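Local coordinates for protein cellulose 1,4-beta-cellobiosidase (Thermobifida fusca, PDB 4JJJ) that probably cleaves cellulose to cellobiose, this chain being the family 48 glycoside hydrolase catalytic module of a larger, multidomain cellulase, at residues S18-R22 with H618-Q623; H46-S50 with H147-D153. The protein carries 1 engineered substitution. All coordinates share one frame; numbering follows the deposited sequence.

Interaction 1: S18-R22 with H618-Q623. With GLC (alpha-D-glucopyranose), chain C; BGC (beta-D-glucopyranose), chain B; BGC (beta-D-glucopyranose), chain D.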
loop_
_atom_site.group_PDB
_atom_site.type_symbol
_atom_site.label_atom_id
_atom_site.label_comp_id
_atom_site.label_asym_id
_atom_site.label_seq_id
_atom_site.Cartn_x
_atom_site.Cartn_y
_atom_site.Cartn_z
ATOM N N SER A 18 -19.680 -1.233 -16.666
ATOM C CA SER A 18 -18.345 -1.754 -16.617
ATOM C C SER A 18 -18.073 -2.563 -15.333
ATOM O O SER A 18 -17.156 -3.420 -15.328
ATOM C CB SER A 18 -17.305 -0.631 -16.686
ATOM O OG SER A 18 -17.393 0.063 -17.923
ATOM N N GLY A 19 -18.712 -2.233 -14.243
ATOM C CA GLY A 19 -18.574 -2.988 -13.025
ATOM C C GLY A 19 -17.384 -2.662 -12.134
ATOM O O GLY A 19 -17.036 -3.514 -11.329
ATOM N N TYR A 20 -16.845 -1.446 -12.195
ATOM C CA TYR A 20 -15.704 -1.076 -11.311
ATOM C C TYR A 20 -16.106 -0.813 -9.835
ATOM O O TYR A 20 -15.213 -0.755 -8.984
ATOM C CB TYR A 20 -14.945 0.109 -11.883
ATOM C CG TYR A 20 -14.092 -0.187 -13.077
ATOM C CD1 TYR A 20 -12.833 -0.748 -12.931
ATOM C CD2 TYR A 20 -14.542 0.045 -14.379
ATOM C CE1 TYR A 20 -12.056 -1.070 -13.995
ATOM C CE2 TYR A 20 -13.756 -0.202 -15.471
ATOM C CZ TYR A 20 -12.519 -0.761 -15.316
ATOM O OH TYR A 20 -11.782 -1.027 -16.405
ATOM N N PHE A 21 -17.360 -0.474 -9.575
ATOM C CA PHE A 21 -17.797 -0.005 -8.299
ATOM C C PHE A 21 -19.061 -0.709 -7.799
ATOM O O PHE A 21 -19.832 -1.263 -8.608
ATOM C CB PHE A 21 -18.157 1.448 -8.274
ATOM C CG PHE A 21 -17.103 2.458 -8.672
ATOM C CD1 PHE A 21 -16.402 3.204 -7.726
ATOM C CD2 PHE A 21 -16.949 2.820 -10.033
ATOM C CE1 PHE A 21 -15.522 4.192 -8.061
ATOM C CE2 PHE A 21 -16.056 3.817 -10.348
ATOM C CZ PHE A 21 -15.286 4.521 -9.417
ATOM N N ARG A 22 -19.280 -0.656 -6.491
ATOM C CA ARG A 22 -20.615 -0.922 -5.907
ATOM C C ARG A 22 -21.130 0.370 -5.313
ATOM O O ARG A 22 -20.394 1.085 -4.620
ATOM C CB ARG A 22 -20.536 -2.020 -4.871
ATOM C CG ARG A 22 -21.882 -2.278 -4.214
ATOM C CD ARG A 22 -21.822 -3.600 -3.422
ATOM N NE ARG A 22 -23.103 -3.901 -2.768
ATOM C CZ ARG A 22 -23.481 -5.133 -2.446
ATOM N NH1 ARG A 22 -22.711 -6.140 -2.766
ATOM N NH2 ARG A 22 -24.648 -5.366 -1.813
ATOM N N HIS A 618 -8.867 -5.929 -15.382
ATOM C CA HIS A 618 -9.191 -4.481 -15.226
ATOM C C HIS A 618 -9.116 -4.200 -13.726
ATOM O O HIS A 618 -10.108 -4.117 -12.999
ATOM C CB HIS A 618 -10.550 -4.233 -15.827
ATOM C CG HIS A 618 -10.584 -4.590 -17.273
ATOM N ND1 HIS A 618 -10.907 -5.857 -17.653
ATOM C CD2 HIS A 618 -10.310 -3.923 -18.436
ATOM C CE1 HIS A 618 -10.823 -5.979 -18.965
ATOM N NE2 HIS A 618 -10.509 -4.807 -19.468
ATOM N N ARG A 619 -7.894 -3.968 -13.204
ATOM C CA ARG A 619 -7.602 -3.526 -11.843
ATOM C C ARG A 619 -7.944 -2.053 -11.759
ATOM O O ARG A 619 -7.521 -1.285 -12.582
ATOM C CB ARG A 619 -6.153 -3.727 -11.478
ATOM C CG ARG A 619 -5.753 -5.228 -11.423
ATOM C CD ARG A 619 -4.209 -5.274 -11.218
ATOM N NE ARG A 619 -3.748 -6.661 -11.112
ATOM C CZ ARG A 619 -3.440 -7.439 -12.128
ATOM N NH1 ARG A 619 -3.551 -7.022 -13.364
ATOM N NH2 ARG A 619 -3.006 -8.658 -11.863
ATOM N N PHE A 620 -8.697 -1.711 -10.755
ATOM C CA PHE A 620 -9.119 -0.281 -10.600
ATOM C C PHE A 620 -7.952 0.706 -10.649
ATOM O O PHE A 620 -7.949 1.683 -11.403
ATOM C CB PHE A 620 -9.940 -0.103 -9.366
ATOM C CG PHE A 620 -10.506 1.294 -9.201
ATOM C CD1 PHE A 620 -11.608 1.716 -9.977
ATOM C CD2 PHE A 620 -9.949 2.241 -8.343
ATOM C CE1 PHE A 620 -12.144 2.986 -9.870
ATOM C CE2 PHE A 620 -10.480 3.519 -8.257
ATOM C CZ PHE A 620 -11.575 3.902 -9.018
ATOM N N TRP A 621 -6.956 0.440 -9.840
ATOM C CA TRP A 621 -5.818 1.334 -9.718
ATOM C C TRP A 621 -5.153 1.444 -11.066
ATOM O O TRP A 621 -4.709 2.502 -11.426
ATOM C CB TRP A 621 -4.895 0.902 -8.632
ATOM C CG TRP A 621 -3.944 -0.278 -8.868
ATOM C CD1 TRP A 621 -4.074 -1.526 -8.401
ATOM C CD2 TRP A 621 -2.697 -0.300 -9.648
ATOM N NE1 TRP A 621 -3.029 -2.296 -8.771
ATOM C CE2 TRP A 621 -2.142 -1.564 -9.508
ATOM C CE3 TRP A 621 -1.964 0.684 -10.331
ATOM C CZ2 TRP A 621 -0.938 -1.916 -10.053
ATOM C CZ3 TRP A 621 -0.780 0.356 -10.862
ATOM C CH2 TRP A 621 -0.252 -0.959 -10.739
ATOM N N ALA A 622 -5.029 0.381 -11.815
ATOM C CA ALA A 622 -4.304 0.383 -13.084
ATOM C C ALA A 622 -5.087 1.206 -14.110
ATOM O O ALA A 622 -4.526 1.905 -14.949
ATOM C CB ALA A 622 -4.058 -1.042 -13.582
ATOM N N GLN A 623 -6.420 0.987 -14.143
ATOM C CA GLN A 623 -7.244 1.721 -15.092
ATOM C C GLN A 623 -7.207 3.201 -14.798
ATOM O O GLN A 623 -7.192 4.020 -15.725
ATOM C CB GLN A 623 -8.672 1.165 -15.109
ATOM C CG GLN A 623 -8.753 -0.336 -15.496
ATOM C CD GLN A 623 -8.132 -0.583 -16.874
ATOM O OE1 GLN A 623 -8.512 0.065 -17.868
ATOM N NE2 GLN A 623 -7.189 -1.471 -16.968
HETATM C C1 GLC C . 1.645 -8.598 -10.893
HETATM C C2 GLC C . 2.407 -8.453 -9.638
HETATM C C3 GLC C . 1.466 -8.032 -8.478
HETATM C C4 GLC C . 0.705 -6.750 -8.838
HETATM C C5 GLC C . 0.046 -7.001 -10.197
HETATM C C6 GLC C . -0.673 -5.829 -10.797
HETATM O O1 GLC C . 0.770 -9.611 -10.587
HETATM O O2 GLC C . 2.923 -9.796 -9.237
HETATM O O3 GLC C . 2.172 -7.918 -7.254
HETATM O O4 GLC C . -0.348 -6.527 -7.877
HETATM O O5 GLC C . 1.034 -7.356 -11.168
HETATM O O6 GLC C . 0.251 -4.831 -11.053
HETATM C C2 BGC B . 2.775 -8.159 -9.422
HETATM C C3 BGC B . 1.803 -7.780 -8.310
HETATM C C4 BGC B . 0.805 -6.710 -8.801
HETATM C C5 BGC B . 0.172 -6.982 -10.179
HETATM C C6 BGC B . -0.535 -5.763 -10.775
HETATM C C1 BGC B . 2.042 -8.453 -10.709
HETATM O O1 BGC B . 3.068 -8.728 -11.719
HETATM O O2 BGC B . 3.489 -9.328 -8.899
HETATM O O3 BGC B . 2.506 -7.301 -7.159
HETATM O O4 BGC B . -0.273 -6.524 -7.881
HETATM O O5 BGC B . 1.181 -7.361 -11.114
HETATM O O6 BGC B . 0.345 -4.708 -11.071
HETATM C C2 BGC D . -1.558 -5.092 -6.515
HETATM C C3 BGC D . -1.558 -3.839 -5.642
HETATM C C4 BGC D . -0.342 -3.856 -4.671
HETATM C C5 BGC D . 0.981 -4.203 -5.399
HETATM C C6 BGC D . 2.102 -4.390 -4.404
HETATM C C1 BGC D . -0.223 -5.299 -7.206
HETATM O O2 BGC D . -2.551 -4.972 -7.524
HETATM O O3 BGC D . -2.825 -3.802 -4.939
HETATM O O4 BGC D . -0.258 -2.566 -4.031
HETATM O O5 BGC D . 0.769 -5.395 -6.166
HETATM O O6 BGC D . 1.787 -5.403 -3.468
#
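Tyr20 and Phe620 bury more surface than any other residues in this contact, where the loop leading into strand 21-24 meets the first turn of helix 620-637. The tyrosine ring lies obliquely across its partner, with Tyr20 CD1 at the edge of the Phe620 ring, 4.0 Å from CD1 of Phe620. Its far end pushes on between two side chains of the 618-623 segment. Tyr20 OH sits 3.2 Å from CG of Gln623 and 3.5 Å from CB of His618, so the polar tip rests against aliphatic carbon on this side. The hydroxyl is satisfied elsewhere, by the carbonyl of Ile539, while the amide of Gln623 is held by Ile541 and Gln9. A tyrosine suits the place because its long flat ring packs along its length and still carries a hydroxyl to that carbonyl.

Phe620 turns to Phe21 as well. With CG anti to the backbone N (chi1 -175°), its ring points its edge at the face of Phe21 in an offset edge-to-face pair, centroids 5.2 Å apart and planes at 73°. The closest atoms are CE1 of Phe620 and CZ of Phe21, at 3.5 Å. Phenylalanine fits here, as Ile13, Pro30, Ala52 and Tyr56 also pack on the ring.

The next residue, Trp621, turns to the substrate site. Its indole NE1 donates a nearly straight bond (162°) to O2 of the chain D glucose, 3.0 Å away and in the ring plane. Arg619, the helix N-cap residue, is held by salt bridges to Glu40 and Glu545; C6 of the glucose modelled as both anomers lies over one guanidinium face, toward its rim. The contact itself is therefore apolar and aromatic, with its polar ends bonded to other parts of the chain, and the same helix start carries Phe620 toward strand 21-24 and Trp621 toward the sugar.

Interaction 2: H46-S50 with H147-D153. With ZN (zinc ion), chain E; BGC (beta-D-glucopyranose), chain F.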
loop_
_atom_site.group_PDB
_atom_site.type_symbol
_atom_site.label_atom_id
_atom_site.label_comp_id
_atom_site.label_asym_id
_atom_site.label_seq_id
_atom_site.Cartn_x
_atom_site.Cartn_y
_atom_site.Cartn_z
ATOM N N HIS A 46 -13.312 -8.430 -5.445
ATOM C CA HIS A 46 -14.276 -7.520 -4.924
ATOM C C HIS A 46 -14.130 -7.298 -3.427
ATOM O O HIS A 46 -14.975 -6.673 -2.804
ATOM C CB HIS A 46 -15.687 -7.974 -5.265
ATOM C CG HIS A 46 -16.008 -7.857 -6.723
ATOM N ND1 HIS A 46 -17.239 -8.146 -7.285
ATOM C CD2 HIS A 46 -15.226 -7.455 -7.749
ATOM C CE1 HIS A 46 -17.181 -7.931 -8.588
ATOM N NE2 HIS A 46 -15.979 -7.486 -8.888
ATOM N N GLN A 47 -12.910 -7.574 -2.905
ATOM C CA GLN A 47 -12.430 -6.788 -1.856
ATOM C C GLN A 47 -12.142 -5.432 -2.419
ATOM O O GLN A 47 -12.090 -5.277 -3.608
ATOM C CB GLN A 47 -11.145 -7.395 -1.256
ATOM C CG GLN A 47 -11.430 -8.679 -0.462
ATOM C CD GLN A 47 -10.216 -9.470 -0.125
ATOM O OE1 GLN A 47 -9.148 -9.333 -0.746
ATOM N NE2 GLN A 47 -10.332 -10.371 0.857
ATOM N N THR A 48 -11.831 -4.462 -1.602
ATOM C CA THR A 48 -11.170 -3.262 -2.032
ATOM C C THR A 48 -10.226 -2.774 -0.940
ATOM O O THR A 48 -10.029 -3.391 0.112
ATOM C CB THR A 48 -12.121 -2.127 -2.422
ATOM O OG1 THR A 48 -11.383 -1.239 -3.319
ATOM C CG2 THR A 48 -12.748 -1.369 -1.311
ATOM N N THR A 49 -9.567 -1.691 -1.256
ATOM C CA THR A 49 -8.373 -1.261 -0.552
ATOM C C THR A 49 -8.353 0.218 -0.387
ATOM O O THR A 49 -8.960 0.976 -1.204
ATOM C CB THR A 49 -7.076 -1.622 -1.331
ATOM O OG1 THR A 49 -7.135 -1.060 -2.632
ATOM C CG2 THR A 49 -6.990 -3.140 -1.445
ATOM N N SER A 50 -7.599 0.682 0.576
ATOM C CA SER A 50 -7.364 2.091 0.706
ATOM C C SER A 50 -6.577 2.578 -0.528
ATOM O O SER A 50 -6.733 3.747 -0.970
ATOM C CB SER A 50 -6.736 2.460 2.053
ATOM O OG SER A 50 -5.492 1.845 2.174
ATOM N N HIS A 147 -8.385 2.370 6.924
ATOM C CA HIS A 147 -8.041 0.966 7.066
ATOM C C HIS A 147 -7.746 0.385 5.679
ATOM O O HIS A 147 -8.208 0.887 4.664
ATOM C CB HIS A 147 -9.163 0.212 7.744
ATOM C CG HIS A 147 -8.947 -1.265 7.826
ATOM N ND1 HIS A 147 -7.953 -1.843 8.564
ATOM C CD2 HIS A 147 -9.572 -2.292 7.188
ATOM C CE1 HIS A 147 -7.964 -3.141 8.417
ATOM N NE2 HIS A 147 -8.948 -3.456 7.603
ATOM N N TRP A 148 -6.932 -0.677 5.608
ATOM C CA TRP A 148 -6.392 -1.027 4.295
ATOM C C TRP A 148 -7.295 -1.860 3.393
ATOM O O TRP A 148 -7.062 -1.849 2.175
ATOM C CB TRP A 148 -5.005 -1.700 4.434
ATOM C CG TRP A 148 -4.998 -3.203 4.515
ATOM C CD1 TRP A 148 -5.196 -4.020 5.622
ATOM C CD2 TRP A 148 -4.751 -4.115 3.416
ATOM N NE1 TRP A 148 -5.080 -5.310 5.239
ATOM C CE2 TRP A 148 -4.833 -5.425 3.914
ATOM C CE3 TRP A 148 -4.497 -3.938 2.047
ATOM C CZ2 TRP A 148 -4.586 -6.534 3.108
ATOM C CZ3 TRP A 148 -4.249 -5.061 1.238
ATOM C CH2 TRP A 148 -4.293 -6.348 1.783
ATOM N N LEU A 149 -8.190 -2.616 3.974
ATOM C CA LEU A 149 -8.886 -3.722 3.231
ATOM C C LEU A 149 -10.330 -3.833 3.690
ATOM O O LEU A 149 -10.673 -3.895 4.920
ATOM C CB LEU A 149 -8.278 -5.086 3.554
ATOM C CG LEU A 149 -8.651 -6.263 2.682
ATOM C CD1 LEU A 149 -8.264 -6.125 1.240
ATOM C CD2 LEU A 149 -8.145 -7.499 3.364
ATOM N N LEU A 150 -11.231 -3.788 2.689
ATOM C CA LEU A 150 -12.680 -4.052 2.852
ATOM C C LEU A 150 -13.096 -5.217 2.023
ATOM O O LEU A 150 -12.463 -5.546 1.009
ATOM C CB LEU A 150 -13.517 -2.874 2.419
ATOM C CG LEU A 150 -13.280 -1.532 3.145
ATOM C CD1 LEU A 150 -14.042 -0.440 2.409
ATOM C CD2 LEU A 150 -13.725 -1.582 4.597
ATOM N N ASP A 151 -14.208 -5.833 2.415
ATOM C CA ASP A 151 -14.891 -6.829 1.618
ATOM C C ASP A 151 -16.183 -6.192 1.084
ATOM O O ASP A 151 -17.106 -6.088 1.834
ATOM C CB ASP A 151 -15.173 -8.052 2.461
ATOM C CG ASP A 151 -15.863 -9.159 1.727
ATOM O OD1 ASP A 151 -16.160 -9.073 0.500
ATOM O OD2 ASP A 151 -15.966 -10.302 2.340
ATOM N N VAL A 152 -16.135 -5.694 -0.139
ATOM C CA VAL A 152 -17.218 -4.828 -0.675
ATOM C C VAL A 152 -18.573 -5.583 -0.896
ATOM O O VAL A 152 -19.587 -5.038 -0.576
ATOM C CB VAL A 152 -16.730 -4.148 -1.957
ATOM C CG1 VAL A 152 -17.851 -3.154 -2.432
ATOM C CG2 VAL A 152 -15.482 -3.350 -1.716
ATOM N N ASP A 153 -18.502 -6.782 -1.437
ATOM C CA ASP A 153 -19.708 -7.605 -1.668
ATOM C C ASP A 153 -19.966 -8.566 -0.520
ATOM O O ASP A 153 -20.874 -9.403 -0.608
ATOM C CB ASP A 153 -19.544 -8.353 -2.963
ATOM C CG ASP A 153 -19.726 -7.444 -4.217
ATOM O OD1 ASP A 153 -20.180 -6.311 -4.056
ATOM O OD2 ASP A 153 -19.320 -7.947 -5.278
HETATM ZN ZN ZN E . -18.769 -9.194 -6.272
HETATM C C2 BGC F . 0.346 -4.957 2.539
HETATM C C3 BGC F . 0.013 -5.762 3.796
HETATM C C4 BGC F . -0.329 -4.815 4.900
HETATM C C5 BGC F . -1.429 -3.842 4.567
HETATM C C6 BGC F . -1.758 -2.850 5.676
HETATM C C1 BGC F . -0.745 -3.946 2.333
HETATM O O1 BGC F . -0.413 -3.112 1.211
HETATM O O2 BGC F . 0.529 -5.776 1.363
HETATM O O3 BGC F . 1.214 -6.498 4.140
HETATM O O4 BGC F . -0.919 -5.717 5.900
HETATM O O5 BGC F . -0.989 -3.087 3.425
HETATM O O6 BGC F . -0.537 -2.143 6.041
HETATM O O HOH W 1 -16.582 -9.041 -2.078
HETATM O O HOH W 2 -4.773 -0.529 0.964
HETATM O O HOH W 3 -19.821 -9.861 -8.039
HETATM O O HOH W 4 -18.242 -10.955 -5.298
#
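An edge strand of a four-stranded antiparallel sheet, 47-49, pairs here with strand 149-151, and a zinc site closes one end of the pair. Thr48 and Leu150 form the hydrogen-bonded pair: Thr48 N to Leu150 O and Leu150 N to Thr48 O are each 2.9 Å. Ser50 N reaches Trp148 O at 3.0 Å and Val152 N reaches His46 O at 3.1 Å, extending the pairing past both strands.

Thr48 CG2 is pressed against Val152 CG2, at 3.4 Å, closer than usual for two methyls, with Leu150 CD1 alongside. Thr48 OG1, anti to its own N (chi1 -157°), turns instead to the carbonyl of Pro30.

Zinc is bound by His46 ND1 (2.1 Å), Asp153 OD2 and two waters; the modelled Asp153 bond is doubtfully short. Imidazole and carboxylate planes stand 84° apart, and zinc on ND1 and Val34 O on NE2 together fix the ring's rotation.

At the other end Trp148 lays one indole face over a bound glucose, its C5 3.5 Å above the plane, while Leu149 CB backs the opposite face. Such CH-pi stacking of sugar on tryptophan is characteristic of cellulase substrate sites.

How the interactions relate
The centres of the two contacts lie about 13 Å apart, on the same side of the chain's centre. Along the sequence interaction 2 is nested within interaction 1, whose segments join the beginning and end of the family 48 (alpha/alpha)6 catalytic module. They meet directly: in the conformer given, Arg22 NH1 forms a 2.8 Å salt bridge with Asp153 OD1, linking strand 21-24 to a residue whose other oxygen binds zinc, and Arg22 CB packs on Val152. Helix 50-67 begins at the last residue of 46-50 and also packs against Phe620. It carries Glu51, the predicted proton donor. Trp148 and Trp621 contact different bound sugars, so each contact carries one tryptophan that touches bound sugar.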